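Local coordinates for single-stranded DNA-binding protein DdrB (Deinococcus radiodurans, PDB 4HQB) that binds single-stranded DNA, probably as a pentamer, and probably serves in the response to DNA damage, at a contact of chain A with DNA. Numbering follows the deposited sequence.

A contact of chain A with DNA. Residues 78, 80, 83-85. With nucleotides of chain B.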
loop_
_atom_site.group_PDB
_atom_site.type_symbol
_atom_site.label_atom_id
_atom_site.label_comp_id
_atom_site.label_asym_id
_atom_site.label_seq_id
_atom_site.Cartn_x
_atom_site.Cartn_y
_atom_site.Cartn_z
ATOM N N LEU A 78 23.255 -19.746 4.996
ATOM C CA LEU A 78 22.251 -18.699 5.091
ATOM C C LEU A 78 21.681 -18.374 3.724
ATOM O O LEU A 78 22.305 -18.614 2.688
ATOM C CB LEU A 78 22.838 -17.413 5.687
ATOM C CG LEU A 78 23.716 -17.526 6.943
ATOM C CD1 LEU A 78 24.296 -16.170 7.313
ATOM C CD2 LEU A 78 22.938 -18.111 8.117
ATOM N N ILE A 80 20.173 -14.778 2.297
ATOM C CA ILE A 80 19.997 -13.378 2.623
ATOM C C ILE A 80 18.861 -12.829 1.768
ATOM O O ILE A 80 18.870 -12.982 0.550
ATOM C CB ILE A 80 21.303 -12.540 2.377
ATOM C CG1 ILE A 80 22.523 -13.172 3.071
ATOM C CG2 ILE A 80 21.115 -11.049 2.790
ATOM C CD1 ILE A 80 22.380 -13.312 4.549
ATOM N N GLY A 83 18.062 -7.868 3.324
ATOM C CA GLY A 83 18.914 -7.638 4.478
ATOM C C GLY A 83 18.854 -8.654 5.618
ATOM O O GLY A 83 19.716 -8.647 6.496
ATOM N N HIS A 84 17.849 -9.522 5.630
ATOM C CA HIS A 84 17.701 -10.468 6.736
ATOM C C HIS A 84 18.392 -11.789 6.423
ATOM O O HIS A 84 18.557 -12.149 5.258
ATOM C CB HIS A 84 16.225 -10.699 7.054
ATOM C CG HIS A 84 15.475 -9.428 7.315
ATOM N ND1 HIS A 84 14.140 -9.268 6.965
ATOM C CD2 HIS A 84 15.856 -8.267 7.872
ATOM C CE1 HIS A 84 13.750 -8.062 7.309
ATOM N NE2 HIS A 84 14.767 -7.422 7.861
ATOM N N ALA A 85 18.826 -12.502 7.454
ATOM C CA ALA A 85 19.444 -13.815 7.218
ATOM C C ALA A 85 18.448 -14.864 7.643
ATOM O O ALA A 85 17.831 -14.749 8.706
ATOM C CB ALA A 85 20.730 -13.965 7.995
ATOM P P DT B 3 25.254 -7.960 6.188
ATOM O OP1 DT B 3 24.658 -7.385 4.967
ATOM O OP2 DT B 3 26.063 -7.139 7.103
ATOM O "O5'" DT B 3 24.075 -8.593 7.067
ATOM C "C5'" DT B 3 23.027 -9.241 6.411
ATOM C "C4'" DT B 3 22.481 -10.336 7.308
ATOM O "O4'" DT B 3 23.473 -11.382 7.527
ATOM C "C3'" DT B 3 22.045 -9.841 8.685
ATOM O "O3'" DT B 3 20.838 -10.525 8.941
ATOM C "C2'" DT B 3 23.186 -10.297 9.609
ATOM C "C1'" DT B 3 23.590 -11.609 8.920
ATOM N N1 DT B 3 24.972 -12.071 9.197
ATOM C C2 DT B 3 25.141 -13.292 9.843
ATOM O O2 DT B 3 24.241 -14.018 10.224
ATOM N N3 DT B 3 26.437 -13.650 10.051
ATOM C C4 DT B 3 27.555 -12.940 9.700
ATOM O O4 DT B 3 28.667 -13.357 9.952
ATOM C C5 DT B 3 27.336 -11.686 9.029
ATOM C C7 DT B 3 28.545 -10.878 8.631
ATOM C C6 DT B 3 26.056 -11.296 8.807
ATOM P P DT B 4 19.919 -10.149 10.202
ATOM O OP1 DT B 4 18.645 -10.854 9.956
ATOM O OP2 DT B 4 19.930 -8.684 10.419
ATOM O "O5'" DT B 4 20.676 -10.797 11.462
ATOM C "C5'" DT B 4 20.774 -12.223 11.618
ATOM C "C4'" DT B 4 20.823 -12.624 13.083
ATOM O "O4'" DT B 4 21.730 -11.751 13.804
ATOM C "C3'" DT B 4 19.498 -12.501 13.824
ATOM O "O3'" DT B 4 19.408 -13.554 14.777
ATOM C "C2'" DT B 4 19.614 -11.133 14.503
ATOM C "C1'" DT B 4 21.073 -11.180 14.924
ATOM N N1 DT B 4 21.711 -9.856 15.179
ATOM C C2 DT B 4 22.233 -9.533 16.427
ATOM O O2 DT B 4 22.182 -10.288 17.370
ATOM N N3 DT B 4 22.813 -8.286 16.533
ATOM C C4 DT B 4 22.911 -7.340 15.523
ATOM O O4 DT B 4 23.434 -6.239 15.702
ATOM C C5 DT B 4 22.347 -7.748 14.245
ATOM C C7 DT B 4 22.378 -6.846 13.052
ATOM C C6 DT B 4 21.791 -8.964 14.137
#
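The turn at Gly83 and the start of strand 84-91, together with a stretch running back along strand 77-81, meet the sugar-phosphate backbone of two unpaired thymidines, DT3 and DT4 of chain B, and the base of DT3. Two kinds of contact share the work here, as is common where a protein holds single-stranded DNA: a polar grip on a phosphate and an apolar bed for the sugar before it. The grip comes from the main chain. Ala85 N donates a hydrogen bond to OP1, a non-bridging phosphate oxygen of DT4, at 3.0 Å and nearly straight, with 161° at the hydrogen. The same nitrogen lies 3.2 Å from the bridging O3' of DT3, but its N-H is turned away from that atom and towards OP1. His84 supports the phosphate through its carbon skeleton, CA lying 3.4 Å and CB 3.8 Å from OP1. Before it, Gly83 lays its carbonyl O 3.3 Å from O3' of DT3; both can only accept, so the approach is no hydrogen bond and is if anything slightly unfavourable.

The sugar of DT3 rests on methyl groups. Ala85 CB sits over the deoxyribose face opposite the base and C5', 3.8 Å from C1'. From the adjoining strand Ile80 comes obliquely to the same side, towards the O4' edge, with the end of its longer branch, CD1, 3.7 Å from O4'. CG1 is anti to the carbonyl carbon (chi1 -52°), and the fold back at chi2 -59° brings CD1 round to the sugar. Farther from the turn, Leu78 lies over a face of the thymine: CD1 stands almost directly above the carbonyl O2, at 3.6 Å. This is van der Waals contact, with no hydrogen bond. With its bond going to a phosphate and its other contacts to sugar and a base face, the site helps to set the path of the strand, probably with little regard to sequence, as suits a general single-stranded DNA-binding protein.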